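Local coordinates for PAN2-PAN3 deadenylation complex catalytic subunit pan2 (PDB 4CZW), which probably serves as the catalytic subunit of the PAN deadenylation complex, shortening mRNA poly(A) tails, and here comprises its pseudo-ubiquitin-hydrolase and exonuclease domains, at residues Phe140-Ile145 / Val266-Thr271; Ile225-Val230 / Lys280-Pro285; Thr407-Ser412 / Val540-Lys545. One frame throughout, in Å; residues are numbered along the deposited sequence.

Contact 1. Residues Phe140-Ile145 / Val266-Thr271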
loop_
_atom_site.group_PDB
_atom_site.type_symbol
_atom_site.label_atom_id
_atom_site.label_comp_id
_atom_site.label_asym_id
_atom_site.label_seq_id
_atom_site.Cartn_x
_atom_site.Cartn_y
_atom_site.Cartn_z
ATOM N N PHE A 140 -8.475 -7.514 -9.419
ATOM C CA PHE A 140 -7.590 -6.772 -10.311
ATOM C C PHE A 140 -6.162 -6.726 -9.775
ATOM O O PHE A 140 -5.205 -6.928 -10.521
ATOM C CB PHE A 140 -8.117 -5.349 -10.521
ATOM C CG PHE A 140 -7.351 -4.561 -11.546
ATOM C CD1 PHE A 140 -7.591 -4.740 -12.898
ATOM C CD2 PHE A 140 -6.400 -3.631 -11.157
ATOM C CE1 PHE A 140 -6.892 -4.014 -13.843
ATOM C CE2 PHE A 140 -5.698 -2.901 -12.099
ATOM C CZ PHE A 140 -5.945 -3.092 -13.444
ATOM N N LEU A 141 -6.024 -6.460 -8.479
ATOM C CA LEU A 141 -4.709 -6.365 -7.853
ATOM C C LEU A 141 -3.986 -7.706 -7.832
ATOM O O LEU A 141 -2.826 -7.792 -8.230
ATOM C CB LEU A 141 -4.828 -5.819 -6.428
ATOM C CG LEU A 141 -4.866 -4.296 -6.294
ATOM C CD1 LEU A 141 -4.924 -3.889 -4.832
ATOM C CD2 LEU A 141 -3.658 -3.678 -6.978
ATOM N N PHE A 142 -4.673 -8.746 -7.366
ATOM C CA PHE A 142 -4.089 -10.081 -7.284
ATOM C C PHE A 142 -3.598 -10.573 -8.642
ATOM O O PHE A 142 -2.606 -11.297 -8.726
ATOM C CB PHE A 142 -5.099 -11.073 -6.704
ATOM C CG PHE A 142 -5.046 -11.186 -5.207
ATOM C CD1 PHE A 142 -5.340 -10.096 -4.405
ATOM C CD2 PHE A 142 -4.708 -12.385 -4.601
ATOM C CE1 PHE A 142 -5.292 -10.197 -3.028
ATOM C CE2 PHE A 142 -4.659 -12.492 -3.225
ATOM C CZ PHE A 142 -4.951 -11.397 -2.438
ATOM N N ASP A 143 -4.292 -10.171 -9.701
ATOM C CA ASP A 143 -3.901 -10.540 -11.056
ATOM C C ASP A 143 -2.686 -9.739 -11.511
ATOM O O ASP A 143 -1.745 -10.291 -12.079
ATOM C CB ASP A 143 -5.064 -10.329 -12.027
ATOM C CG ASP A 143 -4.704 -10.693 -13.455
ATOM O OD1 ASP A 143 -3.871 -11.604 -13.647
ATOM O OD2 ASP A 143 -5.255 -10.068 -14.386
ATOM N N LYS A 144 -2.711 -8.436 -11.252
ATOM C CA LYS A 144 -1.647 -7.546 -11.700
ATOM C C LYS A 144 -0.330 -7.794 -10.970
ATOM O O LYS A 144 0.726 -7.860 -11.595
ATOM C CB LYS A 144 -2.072 -6.084 -11.529
ATOM C CG LYS A 144 -3.056 -5.607 -12.584
ATOM C CD LYS A 144 -2.442 -5.683 -13.972
ATOM C CE LYS A 144 -3.416 -5.225 -15.045
ATOM N NZ LYS A 144 -2.815 -5.326 -16.406
ATOM N N ILE A 145 -0.392 -7.933 -9.651
ATOM C CA ILE A 145 0.820 -8.125 -8.863
ATOM C C ILE A 145 1.415 -9.513 -9.079
ATOM O O ILE A 145 2.589 -9.743 -8.796
ATOM C CB ILE A 145 0.563 -7.912 -7.355
ATOM C CG1 ILE A 145 -0.289 -9.047 -6.782
ATOM C CG2 ILE A 145 -0.091 -6.561 -7.115
ATOM C CD1 ILE A 145 -0.514 -8.945 -5.291
ATOM N N VAL A 266 -2.280 -17.677 0.293
ATOM C CA VAL A 266 -3.110 -16.533 0.652
ATOM C C VAL A 266 -4.509 -16.720 0.077
ATOM O O VAL A 266 -4.688 -16.766 -1.141
ATOM C CB VAL A 266 -2.513 -15.209 0.142
ATOM C CG1 VAL A 266 -3.460 -14.054 0.434
ATOM C CG2 VAL A 266 -1.153 -14.962 0.771
ATOM N N LEU A 267 -5.498 -16.830 0.956
ATOM C CA LEU A 267 -6.860 -17.133 0.533
ATOM C C LEU A 267 -7.776 -15.914 0.611
ATOM O O LEU A 267 -8.339 -15.615 1.664
ATOM C CB LEU A 267 -7.432 -18.272 1.381
ATOM C CG LEU A 267 -8.780 -18.849 0.944
ATOM C CD1 LEU A 267 -8.682 -19.443 -0.452
ATOM C CD2 LEU A 267 -9.266 -19.890 1.940
ATOM N N ALA A 268 -7.921 -15.216 -0.511
ATOM C CA ALA A 268 -8.826 -14.075 -0.596
ATOM C C ALA A 268 -10.222 -14.538 -1.004
ATOM O O ALA A 268 -10.374 -15.311 -1.949
ATOM C CB ALA A 268 -8.296 -13.044 -1.578
ATOM N N LEU A 269 -11.238 -14.061 -0.291
ATOM C CA LEU A 269 -12.604 -14.524 -0.514
ATOM C C LEU A 269 -13.603 -13.379 -0.661
ATOM O O LEU A 269 -13.651 -12.473 0.170
ATOM C CB LEU A 269 -13.041 -15.437 0.633
ATOM C CG LEU A 269 -12.203 -16.694 0.878
ATOM C CD1 LEU A 269 -12.684 -17.423 2.122
ATOM C CD2 LEU A 269 -12.244 -17.609 -0.336
ATOM N N CYS A 270 -14.403 -13.433 -1.721
ATOM C CA CYS A 270 -15.500 -12.489 -1.906
ATOM C C CYS A 270 -16.800 -13.096 -1.389
ATOM O O CYS A 270 -17.175 -14.201 -1.777
ATOM C CB CYS A 270 -15.642 -12.099 -3.379
ATOM S SG CYS A 270 -14.302 -11.064 -4.007
ATOM N N THR A 271 -17.481 -12.367 -0.512
ATOM C CA THR A 271 -18.670 -12.883 0.158
ATOM C C THR A 271 -19.865 -13.028 -0.781
ATOM O O THR A 271 -20.678 -13.937 -0.617
ATOM C CB THR A 271 -19.078 -11.983 1.339
ATOM O OG1 THR A 271 -19.274 -10.643 0.874
ATOM C CG2 THR A 271 -17.997 -11.990 2.409
#
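Thr-271 OG1, whose one proton must be shared between hydrogen bonds to the carbonyl oxygens of Pro-387 and Val-388, lies just past the strand whose Val-266 and Ala-268 meet Phe-142 of helix 130-149. The arrangement is helix-on-sheet packing inside the pseudo-UCH domain, where strand 266-270 runs antiparallel to strand 385-394 and the helix lies over one side of the sheet, with Phe-142 buried between them. A single aromatic ring does the bridging, and it has some distance to span, since the nearest CA atoms, those of Phe-142 and Ala-268, stand 9.1 Å apart.

The far end of the ring makes every touch. CZ comes to 3.8 Å from Ala-268 CB, a slanting approach, while CE2 reaches Val-266 CG1 at 4.2 Å, so that this methyl sits at the ring edge, near its plane. CG1 of Val-266 is placed there by a chi1 of 175°, which sets it opposite the backbone nitrogen. Strand alternation decides which residues take part: Val-266 and Ala-268 face the helix, whereas Leu-267 turns to the other side of the sheet and packs on Phe-392.

A serine in place of Phe-142 would probably leave Val-266 CG1 and Ala-268 CB without their aromatic partner and open a gap between helix and strand. Leu-63 of helix 61-71 touches both Phe-142 and Val-266, which makes the meeting three-sided. The helical turn that carries the ring is spanned by the 2.8 Å bond from Ile-145 N to Leu-141 O.

Contact 2. Residues Ile225-Val230 / Lys280-Pro285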
loop_
_atom_site.group_PDB
_atom_site.type_symbol
_atom_site.label_atom_id
_atom_site.label_comp_id
_atom_site.label_asym_id
_atom_site.label_seq_id
_atom_site.Cartn_x
_atom_site.Cartn_y
_atom_site.Cartn_z
ATOM N N ILE A 225 -26.234 -23.858 8.545
ATOM C CA ILE A 225 -25.312 -23.639 7.439
ATOM C C ILE A 225 -24.034 -22.992 7.962
ATOM O O ILE A 225 -24.076 -21.913 8.552
ATOM C CB ILE A 225 -25.933 -22.747 6.349
ATOM C CG1 ILE A 225 -27.389 -23.144 6.096
ATOM C CG2 ILE A 225 -25.115 -22.820 5.068
ATOM C CD1 ILE A 225 -28.109 -22.236 5.122
ATOM N N THR A 226 -22.902 -23.653 7.749
ATOM C CA THR A 226 -21.632 -23.169 8.281
ATOM C C THR A 226 -20.796 -22.461 7.220
ATOM O O THR A 226 -21.056 -22.587 6.023
ATOM C CB THR A 226 -20.802 -24.317 8.883
ATOM O OG1 THR A 226 -20.413 -25.227 7.847
ATOM C CG2 THR A 226 -21.610 -25.065 9.931
ATOM N N PHE A 227 -19.791 -21.717 7.673
ATOM C CA PHE A 227 -18.887 -21.004 6.776
ATOM C C PHE A 227 -18.028 -21.977 5.978
ATOM O O PHE A 227 -17.681 -21.716 4.827
ATOM C CB PHE A 227 -18.000 -20.039 7.568
ATOM C CG PHE A 227 -16.939 -19.369 6.739
ATOM C CD1 PHE A 227 -17.250 -18.284 5.936
ATOM C CD2 PHE A 227 -15.628 -19.819 6.771
ATOM C CE1 PHE A 227 -16.277 -17.666 5.175
ATOM C CE2 PHE A 227 -14.650 -19.205 6.011
ATOM C CZ PHE A 227 -14.975 -18.127 5.212
ATOM N N SER A 228 -17.686 -23.101 6.603
ATOM C CA SER A 228 -16.883 -24.131 5.955
ATOM C C SER A 228 -17.612 -24.712 4.747
ATOM O O SER A 228 -16.996 -25.019 3.726
ATOM C CB SER A 228 -16.535 -25.242 6.948
ATOM O OG SER A 228 -15.774 -24.737 8.032
ATOM N N GLN A 229 -18.928 -24.856 4.873
ATOM C CA GLN A 229 -19.754 -25.372 3.788
ATOM C C GLN A 229 -19.882 -24.357 2.657
ATOM O O GLN A 229 -19.886 -24.721 1.481
ATOM C CB GLN A 229 -21.139 -25.756 4.311
ATOM C CG GLN A 229 -21.140 -26.946 5.256
ATOM C CD GLN A 229 -22.461 -27.114 5.981
ATOM O OE1 GLN A 229 -23.291 -26.205 5.998
ATOM N NE2 GLN A 229 -22.661 -28.279 6.585
ATOM N N VAL A 230 -19.991 -23.083 3.021
ATOM C CA VAL A 230 -20.103 -22.009 2.041
ATOM C C VAL A 230 -18.793 -21.848 1.271
ATOM O O VAL A 230 -18.795 -21.625 0.059
ATOM C CB VAL A 230 -20.487 -20.673 2.716
ATOM C CG1 VAL A 230 -20.426 -19.526 1.722
ATOM C CG2 VAL A 230 -21.875 -20.775 3.329
ATOM N N LYS A 280 -29.021 -12.309 6.804
ATOM C CA LYS A 280 -29.500 -12.994 7.999
ATOM C C LYS A 280 -28.519 -14.085 8.412
ATOM O O LYS A 280 -28.277 -14.303 9.599
ATOM C CB LYS A 280 -30.887 -13.594 7.765
ATOM C CG LYS A 280 -31.978 -12.572 7.493
ATOM C CD LYS A 280 -33.342 -13.240 7.419
ATOM C CE LYS A 280 -34.443 -12.232 7.140
ATOM N NZ LYS A 280 -35.784 -12.879 7.114
ATOM N N LEU A 281 -27.955 -14.765 7.418
ATOM C CA LEU A 281 -26.990 -15.829 7.659
ATOM C C LEU A 281 -25.703 -15.286 8.273
ATOM O O LEU A 281 -25.187 -15.835 9.246
ATOM C CB LEU A 281 -26.679 -16.571 6.358
ATOM C CG LEU A 281 -25.749 -17.782 6.463
ATOM C CD1 LEU A 281 -26.405 -18.890 7.271
ATOM C CD2 LEU A 281 -25.351 -18.283 5.083
ATOM N N TRP A 282 -25.191 -14.202 7.698
ATOM C CA TRP A 282 -23.943 -13.602 8.160
ATOM C C TRP A 282 -24.089 -12.911 9.512
ATOM O O TRP A 282 -23.103 -12.705 10.220
ATOM C CB TRP A 282 -23.423 -12.599 7.129
ATOM C CG TRP A 282 -22.493 -13.199 6.125
ATOM C CD1 TRP A 282 -22.794 -13.576 4.849
ATOM C CD2 TRP A 282 -21.104 -13.491 6.314
ATOM N NE1 TRP A 282 -21.676 -14.084 4.230
ATOM C CE2 TRP A 282 -20.626 -14.043 5.110
ATOM C CE3 TRP A 282 -20.220 -13.340 7.386
ATOM C CZ2 TRP A 282 -19.301 -14.444 4.946
ATOM C CZ3 TRP A 282 -18.906 -13.737 7.221
ATOM C CH2 TRP A 282 -18.460 -14.283 6.013
ATOM N N SER A 283 -25.319 -12.555 9.868
ATOM C CA SER A 283 -25.576 -11.867 11.128
ATOM C C SER A 283 -25.548 -12.830 12.310
ATOM O O SER A 283 -25.584 -12.406 13.465
ATOM C CB SER A 283 -26.919 -11.141 11.078
ATOM O OG SER A 283 -27.995 -12.059 10.996
ATOM N N THR A 284 -25.490 -14.124 12.013
ATOM C CA THR A 284 -25.408 -15.150 13.046
ATOM C C THR A 284 -24.127 -14.988 13.857
ATOM O O THR A 284 -23.032 -14.978 13.295
ATOM C CB THR A 284 -25.454 -16.566 12.439
ATOM O OG1 THR A 284 -26.647 -16.715 11.660
ATOM C CG2 THR A 284 -25.432 -17.620 13.535
ATOM N N PRO A 285 -24.263 -14.849 15.184
ATOM C CA PRO A 285 -23.111 -14.650 16.070
ATOM C C PRO A 285 -22.131 -15.821 16.041
ATOM O O PRO A 285 -22.524 -16.964 16.274
ATOM C CB PRO A 285 -23.753 -14.511 17.456
ATOM C CG PRO A 285 -25.093 -15.156 17.328
ATOM C CD PRO A 285 -25.533 -14.873 15.928
#
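Phe-227 and Trp-282 bring two flat groups together without stacking: the rings cross obliquely, and neither presents a clear face or edge to the other. The point of touch is the outer corner of the indole, where Trp-282 CH2 lies 4.1 Å from Phe-227 CE1, with CD1 of the same phenyl ring only slightly farther off. Phe-227 reaches this corner because a chi1 of 174° sends its ring away from its own N and beside the carbonyl carbon, toward the other helix. The indole is held from elsewhere as well. Its NE1 is hydrogen-bonded to Tyr-210 OH, and its ring packs edge-to-face with that of Trp-287.

Beside the aromatic pair runs a second, aliphatic touch. Leu-281 extends its CD1 to within 4.0 Å of Ile-225 CB, and the same methyl lies equally near Ile-225 O, the carbonyl oxygen that accepts a hydrogen bond from Trp-287 NE1. One tryptophan thus contributes to both halves of the interface, its ring to Trp-282 and its NE1 to the backbone of Ile-225.

Polar bonding shapes the chain on each side. Leu-281 O is gripped twice by Thr-284, through N and through OG1 at 3.0 Å, both arriving from one face of the carbonyl plane. The contact joins helix 276-282 to the start of helix 227-235 in the outer part of the pseudo-UCH domain. There Thr-226 is the N-cap: Thr-226 N donates to Gln-229 OE1 at 3.1 Å and nearly straight (170°), and Gln-229 N returns a weak bond to Thr-226 OG1. These reciprocal bonds are those of a capping box, the classic closure of a helix N-terminus.

Contact 3. Residues Thr407-Ser412 / Val540-Lys545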
loop_
_atom_site.group_PDB
_atom_site.type_symbol
_atom_site.label_atom_id
_atom_site.label_comp_id
_atom_site.label_asym_id
_atom_site.label_seq_id
_atom_site.Cartn_x
_atom_site.Cartn_y
_atom_site.Cartn_z
ATOM N N THR A 407 18.200 -5.568 3.403
ATOM C CA THR A 407 19.609 -5.926 3.516
ATOM C C THR A 407 20.311 -5.894 2.161
ATOM O O THR A 407 21.383 -5.306 2.020
ATOM C CB THR A 407 19.782 -7.325 4.141
ATOM O OG1 THR A 407 19.293 -7.313 5.488
ATOM C CG2 THR A 407 21.246 -7.736 4.144
ATOM N N ARG A 408 19.699 -6.524 1.163
ATOM C CA ARG A 408 20.261 -6.542 -0.181
ATOM C C ARG A 408 19.436 -5.681 -1.133
ATOM O O ARG A 408 19.110 -6.100 -2.244
ATOM C CB ARG A 408 20.358 -7.975 -0.705
ATOM C CG ARG A 408 21.317 -8.851 0.087
ATOM C CD ARG A 408 21.582 -10.170 -0.619
ATOM N NE ARG A 408 20.375 -10.982 -0.748
ATOM C CZ ARG A 408 19.958 -11.848 0.169
ATOM N NH1 ARG A 408 20.649 -12.016 1.289
ATOM N NH2 ARG A 408 18.848 -12.545 -0.032
ATOM N N LEU A 409 19.104 -4.476 -0.683
ATOM C CA LEU A 409 18.360 -3.516 -1.492
ATOM C C LEU A 409 19.144 -3.110 -2.736
ATOM O O LEU A 409 20.326 -2.780 -2.654
ATOM C CB LEU A 409 18.019 -2.279 -0.658
ATOM C CG LEU A 409 17.406 -1.077 -1.381
ATOM C CD1 LEU A 409 16.013 -1.404 -1.889
ATOM C CD2 LEU A 409 17.379 0.138 -0.465
ATOM N N ASP A 410 18.483 -3.139 -3.890
ATOM C CA ASP A 410 19.119 -2.736 -5.139
ATOM C C ASP A 410 19.199 -1.216 -5.224
ATOM O O ASP A 410 18.204 -0.521 -5.016
ATOM C CB ASP A 410 18.358 -3.299 -6.340
ATOM C CG ASP A 410 19.087 -3.070 -7.649
ATOM O OD1 ASP A 410 18.904 -1.993 -8.253
ATOM O OD2 ASP A 410 19.844 -3.969 -8.074
ATOM N N THR A 411 20.386 -0.705 -5.534
ATOM C CA THR A 411 20.629 0.734 -5.524
ATOM C C THR A 411 21.032 1.274 -6.895
ATOM O O THR A 411 21.518 2.399 -7.005
ATOM C CB THR A 411 21.732 1.103 -4.515
ATOM O OG1 THR A 411 22.983 0.554 -4.952
ATOM C CG2 THR A 411 21.399 0.557 -3.134
ATOM N N SER A 412 20.821 0.470 -7.932
ATOM C CA SER A 412 21.264 0.816 -9.281
ATOM C C SER A 412 20.576 2.061 -9.841
ATOM O O SER A 412 21.105 2.718 -10.736
ATOM C CB SER A 412 21.034 -0.364 -10.227
ATOM O OG SER A 412 19.659 -0.698 -10.301
ATOM N N VAL A 540 15.903 6.370 1.687
ATOM C CA VAL A 540 15.294 6.235 3.006
ATOM C C VAL A 540 15.678 4.903 3.645
ATOM O O VAL A 540 16.083 4.856 4.806
ATOM C CB VAL A 540 13.758 6.345 2.938
ATOM C CG1 VAL A 540 13.134 5.995 4.282
ATOM C CG2 VAL A 540 13.345 7.741 2.507
ATOM N N ASN A 541 15.558 3.826 2.875
ATOM C CA ASN A 541 15.859 2.489 3.378
ATOM C C ASN A 541 17.355 2.221 3.515
ATOM O O ASN A 541 17.759 1.250 4.155
ATOM C CB ASN A 541 15.223 1.429 2.478
ATOM C CG ASN A 541 13.723 1.329 2.669
ATOM O OD1 ASN A 541 13.247 0.743 3.641
ATOM N ND2 ASN A 541 12.968 1.903 1.739
ATOM N N LEU A 542 18.175 3.074 2.913
ATOM C CA LEU A 542 19.619 2.979 3.091
ATOM C C LEU A 542 20.021 3.572 4.437
ATOM O O LEU A 542 21.121 3.327 4.933
ATOM C CB LEU A 542 20.361 3.683 1.951
ATOM C CG LEU A 542 20.427 2.933 0.619
ATOM C CD1 LEU A 542 21.159 3.756 -0.430
ATOM C CD2 LEU A 542 21.095 1.580 0.799
ATOM N N GLY A 543 19.117 4.353 5.023
ATOM C CA GLY A 543 19.334 4.928 6.336
ATOM C C GLY A 543 19.820 6.363 6.298
ATOM O O GLY A 543 20.276 6.897 7.309
ATOM N N CYS A 544 19.717 6.993 5.132
ATOM C CA CYS A 544 20.193 8.360 4.953
ATOM C C CYS A 544 19.410 9.360 5.797
ATOM O O CYS A 544 18.245 9.135 6.127
ATOM C CB CYS A 544 20.116 8.765 3.480
ATOM S SG CYS A 544 21.162 7.790 2.383
ATOM N N LYS A 545 20.064 10.464 6.139
ATOM C CA LYS A 545 19.430 11.537 6.894
ATOM C C LYS A 545 19.029 12.674 5.962
ATOM O O LYS A 545 19.880 13.301 5.330
ATOM C CB LYS A 545 20.370 12.049 7.988
ATOM C CG LYS A 545 20.827 10.971 8.956
ATOM C CD LYS A 545 21.962 11.458 9.841
ATOM C CE LYS A 545 22.490 10.334 10.718
ATOM N NZ LYS A 545 23.684 10.748 11.507
#
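The two backbones come nearest at Leu-409 and Leu-542, with CA atoms 8.0 Å apart, just where helix 529-541 finishes in a Schellman motif whose Gly-543 takes a positive phi of 98°. At those angles a CB would press on the carbonyl oxygen of Leu-542, which explains the glycine. Its N closes the turn by bonding to Val-540 O at 3.1 Å.

Three methyl-bearing side chains and the CB of an asparagine form the apolar contact. Leu-409, its chi1 of 172° extending the side chain on from the line of the N-CA bond, sends CD2 across the helix end to Asn-541 CB at 3.9 Å. The same methyl meets Leu-542 CD2 at 4.2 Å, and the two leucine side chains run roughly perpendicular. Thr-411 adds CG2, which touches Leu-542 CD2 at 4.1 Å and lies about equally near CD1, the other methyl of that leucine. The amide of Asn-541 is turned to other work, its ND2 bonding to Trp-537 O one helical turn earlier.

Between Leu-409 and Thr-411, Asp-410 shapes the loop as an Asx turn. Its OD1 accepts from Ser-412 N at 3.1 Å, from well above the carboxylate plane, and from Ser-412 OG through the syn lone pair.

The loop joins helix 404-407 to helix 412-415 and rests on the last turns of helix 529-541, where Trp-537 and Val-538 also touch Leu-409. Past Gly-543 the chain enters strand 545-548, which runs parallel to strand 441-451 of the exonuclease sheet.

Overall arrangement
Contacts 1 and 2 belong to the pseudo-UCH domain and interlock along the chain, in the order 140-145, 225-230, 266-271, 280-285. Their centres are 22 Å apart, yet they touch: Thr-271 CG2 lies 3.8 Å from Trp-282 CZ2, and Leu-269 packs on Phe-227, so strand 266-270 serves both. Contact 3 follows later in the chain, on the opposite side of its centre, about 30 Å from contact 1 and 47 Å from contact 2 between centres. There the loop 407-412 meets the exonuclease fold, the Leu-409 side chain about 12 Å from the zinc ion of His-70, Cys-75, Cys-80 and Cys-83. Contacts 2, 1 and 3 thus run from the scaffold's periphery through its buried packing to the nuclease seam.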